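Local coordinates for dihydropteroate synthase (Stenotrophomonas maltophilia, PDB 7L6P), which probably catalyses the condensation of para-aminobenzoate with 6-hydroxymethyl-7,8-dihydropterin diphosphate to form 7,8-dihydropteroate, a step of folate biosynthesis, at residues M161-V170 / G202-N210. Sequence-based numbering, arbitrary orientation.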
loop_
_atom_site.group_PDB
_atom_site.type_symbol
_atom_site.label_atom_id
_atom_site.label_comp_id
_atom_site.label_asym_id
_atom_site.label_seq_id
_atom_site.Cartn_x
_atom_site.Cartn_y
_atom_site.Cartn_z
ATOM N N MET A 161 27.953 8.853 -5.801
ATOM C CA MET A 161 27.303 7.567 -5.655
ATOM C C MET A 161 27.874 6.579 -6.665
ATOM O O MET A 161 28.356 6.952 -7.738
ATOM C CB MET A 161 25.791 7.722 -5.839
ATOM C CG MET A 161 24.928 7.163 -4.700
ATOM S SD MET A 161 25.434 7.660 -3.022
ATOM C CE MET A 161 25.409 9.458 -3.138
ATOM N N GLN A 162 27.859 5.311 -6.277
ATOM C CA GLN A 162 28.447 4.250 -7.082
ATOM C C GLN A 162 27.630 3.950 -8.328
ATOM O O GLN A 162 26.412 3.764 -8.252
ATOM C CB GLN A 162 28.571 2.993 -6.247
ATOM C CG GLN A 162 29.592 3.100 -5.188
ATOM C CD GLN A 162 30.154 1.751 -4.897
ATOM O OE1 GLN A 162 29.399 0.791 -4.747
ATOM N NE2 GLN A 162 31.483 1.645 -4.858
ATOM N N ALA A 163 28.307 3.873 -9.473
ATOM C CA ALA A 163 27.614 3.564 -10.721
ATOM C C ALA A 163 27.193 2.096 -10.772
ATOM O O ALA A 163 26.054 1.782 -11.140
ATOM C CB ALA A 163 28.501 3.918 -11.919
ATOM N N ASP A 164 28.112 1.181 -10.442
ATOM C CA ASP A 164 27.825 -0.253 -10.377
ATOM C C ASP A 164 27.994 -0.775 -8.959
ATOM O O ASP A 164 29.046 -1.326 -8.609
ATOM C CB ASP A 164 28.694 -1.041 -11.353
ATOM C CG ASP A 164 28.120 -1.038 -12.752
ATOM O OD1 ASP A 164 26.897 -1.288 -12.883
ATOM O OD2 ASP A 164 28.874 -0.788 -13.718
ATOM N N PRO A 165 26.966 -0.676 -8.128
ATOM C CA PRO A 165 27.077 -1.200 -6.765
ATOM C C PRO A 165 27.153 -2.718 -6.783
ATOM O O PRO A 165 26.507 -3.378 -7.596
ATOM C CB PRO A 165 25.785 -0.714 -6.098
ATOM C CG PRO A 165 25.267 0.401 -7.006
ATOM C CD PRO A 165 25.682 0.001 -8.369
ATOM N N HIS A 166 27.943 -3.271 -5.872
ATOM C CA HIS A 166 28.137 -4.713 -5.801
ATOM C C HIS A 166 28.208 -5.163 -4.344
ATOM O O HIS A 166 28.723 -4.454 -3.477
ATOM C CB HIS A 166 29.406 -5.167 -6.539
ATOM C CG HIS A 166 29.877 -6.528 -6.118
ATOM N ND1 HIS A 166 29.251 -7.693 -6.518
ATOM C CD2 HIS A 166 30.880 -6.907 -5.285
ATOM C CE1 HIS A 166 29.867 -8.730 -5.969
ATOM N NE2 HIS A 166 30.858 -8.281 -5.218
ATOM N N TYR A 167 27.666 -6.352 -4.089
ATOM C CA TYR A 167 27.694 -6.959 -2.765
ATOM C C TYR A 167 27.787 -8.464 -2.934
ATOM O O TYR A 167 26.999 -9.048 -3.676
ATOM C CB TYR A 167 26.433 -6.633 -1.970
ATOM C CG TYR A 167 26.201 -5.175 -1.679
ATOM C CD1 TYR A 167 26.739 -4.581 -0.548
ATOM C CD2 TYR A 167 25.401 -4.400 -2.511
ATOM C CE1 TYR A 167 26.504 -3.254 -0.259
ATOM C CE2 TYR A 167 25.180 -3.069 -2.243
ATOM C CZ TYR A 167 25.738 -2.500 -1.116
ATOM O OH TYR A 167 25.507 -1.171 -0.820
ATOM N N ASP A 168 28.718 -9.096 -2.230
ATOM C CA ASP A 168 28.655 -10.546 -2.123
ATOM C C ASP A 168 27.390 -10.952 -1.380
ATOM O O ASP A 168 26.707 -11.907 -1.759
ATOM C CB ASP A 168 29.881 -11.081 -1.391
ATOM C CG ASP A 168 31.165 -10.825 -2.139
ATOM O OD1 ASP A 168 31.145 -10.852 -3.400
ATOM O OD2 ASP A 168 32.201 -10.598 -1.455
ATOM N N ASP A 169 27.088 -10.254 -0.290
ATOM C CA ASP A 169 25.914 -10.550 0.524
ATOM C C ASP A 169 25.444 -9.218 1.088
ATOM O O ASP A 169 26.020 -8.739 2.075
ATOM C CB ASP A 169 26.288 -11.527 1.628
ATOM C CG ASP A 169 25.112 -11.967 2.437
ATOM O OD1 ASP A 169 24.237 -11.135 2.758
ATOM O OD2 ASP A 169 25.078 -13.173 2.768
ATOM N N VAL A 170 24.417 -8.629 0.466
ATOM C CA VAL A 170 24.054 -7.259 0.811
ATOM C C VAL A 170 23.543 -7.182 2.241
ATOM O O VAL A 170 23.821 -6.208 2.953
ATOM C CB VAL A 170 23.046 -6.674 -0.199
ATOM C CG1 VAL A 170 21.742 -7.472 -0.225
ATOM C CG2 VAL A 170 22.777 -5.200 0.101
ATOM N N GLY A 202 18.509 2.497 -2.006
ATOM C CA GLY A 202 18.901 3.303 -3.148
ATOM C C GLY A 202 20.331 3.821 -3.133
ATOM O O GLY A 202 20.863 4.162 -4.195
ATOM N N PHE A 203 20.986 3.860 -1.975
ATOM C CA PHE A 203 22.301 4.490 -1.835
ATOM C C PHE A 203 23.388 3.433 -2.010
ATOM O O PHE A 203 23.729 2.708 -1.070
ATOM C CB PHE A 203 22.415 5.179 -0.482
ATOM C CG PHE A 203 21.616 6.448 -0.373
ATOM C CD1 PHE A 203 22.121 7.643 -0.880
ATOM C CD2 PHE A 203 20.366 6.451 0.259
ATOM C CE1 PHE A 203 21.412 8.825 -0.756
ATOM C CE2 PHE A 203 19.657 7.631 0.395
ATOM C CZ PHE A 203 20.176 8.823 -0.132
ATOM N N GLY A 204 23.940 3.354 -3.212
ATOM C CA GLY A 204 24.890 2.316 -3.544
ATOM C C GLY A 204 24.218 0.967 -3.628
ATOM O O GLY A 204 24.807 -0.036 -3.206
ATOM N N LYS A 205 23.010 0.910 -4.207
ATOM C CA LYS A 205 22.252 -0.331 -4.272
ATOM C C LYS A 205 21.454 -0.416 -5.561
ATOM O O LYS A 205 20.795 0.548 -5.960
ATOM C CB LYS A 205 21.302 -0.451 -3.075
ATOM C CG LYS A 205 22.013 -0.786 -1.779
ATOM C CD LYS A 205 21.352 -0.093 -0.601
ATOM C CE LYS A 205 22.248 -0.134 0.629
ATOM N NZ LYS A 205 22.521 1.233 1.154
ATOM N N THR A 206 21.490 -1.584 -6.194
ATOM C CA THR A 206 20.580 -1.846 -7.293
ATOM C C THR A 206 19.156 -2.036 -6.774
ATOM O O THR A 206 18.904 -2.149 -5.562
ATOM C CB THR A 206 20.990 -3.104 -8.057
ATOM O OG1 THR A 206 20.841 -4.248 -7.192
ATOM C CG2 THR A 206 22.384 -3.007 -8.606
ATOM N N THR A 207 18.201 -2.089 -7.709
ATOM C CA THR A 207 16.842 -2.426 -7.297
ATOM C C THR A 207 16.809 -3.795 -6.626
ATOM O O THR A 207 16.109 -3.984 -5.625
ATOM C CB THR A 207 15.886 -2.387 -8.487
ATOM O OG1 THR A 207 15.830 -1.059 -9.007
ATOM C CG2 THR A 207 14.483 -2.843 -8.073
ATOM N N ALA A 208 17.598 -4.745 -7.131
ATOM C CA ALA A 208 17.656 -6.079 -6.536
ATOM C C ALA A 208 18.180 -6.016 -5.108
ATOM O O ALA A 208 17.635 -6.664 -4.211
ATOM C CB ALA A 208 18.530 -7.007 -7.388
ATOM N N HIS A 209 19.256 -5.251 -4.883
ATOM C CA HIS A 209 19.772 -5.081 -3.530
ATOM C C HIS A 209 18.699 -4.500 -2.625
ATOM O O HIS A 209 18.550 -4.934 -1.472
ATOM C CB HIS A 209 21.010 -4.180 -3.526
ATOM C CG HIS A 209 22.145 -4.705 -4.349
ATOM N ND1 HIS A 209 23.009 -3.878 -5.038
ATOM C CD2 HIS A 209 22.549 -5.970 -4.610
ATOM C CE1 HIS A 209 23.907 -4.612 -5.673
ATOM N NE2 HIS A 209 23.649 -5.886 -5.432
ATOM N N ASN A 210 17.951 -3.504 -3.126
ATOM C CA ASN A 210 16.922 -2.863 -2.311
ATOM C C ASN A 210 15.836 -3.855 -1.912
ATOM O O ASN A 210 15.377 -3.853 -0.764
ATOM C CB ASN A 210 16.295 -1.681 -3.052
ATOM C CG ASN A 210 17.170 -0.456 -3.022
ATOM O OD1 ASN A 210 17.941 -0.235 -2.078
ATOM N ND2 ASN A 210 17.026 0.381 -4.038
HETATM O O HOH W 1 25.836 -7.583 -6.509
#
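Tyr167 drives the edge of its ring into one face of the His209 imidazole while its hydroxyl reaches Gly204 in the loop just ahead of the helix that carries His209. The planes stand at 86° with centroids 4.8 Å apart, a T-shaped stack in which CD2 of Tyr167 sits over the centre of the imidazole. A chi1 of -62° sets CG of Tyr167 anti to the carbonyl carbon and turns the ring towards 202-210. Its OH donates to Gly204 O at 2.7 Å, the donor lying 39° out of the carbonyl plane, away from the lone-pair directions. Pro165 CB packs 3.1 Å from Gly204 O, and the positive phi of Gly204 suits a glycine there.

His209 is fixed from several sides. Its ND1 accepts from Thr206 N at 3.0 Å, the donor well out of the ring plane, and its backbone N returns a bond to Thr206 OG1, completing the capping box that starts helix 207-215. Farther along, Met161 SD meets the edge of Phe203, 3.9 Å from CD1, a Met-aromatic contact; the Phe203 side chain lies about 4 Å from a bound imidazole molecule.

The segments belong to the connections after adjacent TIM-barrel strands 149-152 and 195-198, the first by way of hairpin 156-157/160-161. Water 1 accepts from Tyr167 N and lies 3.0 Å from His209 NE2, so both segments hold the ring's rotation.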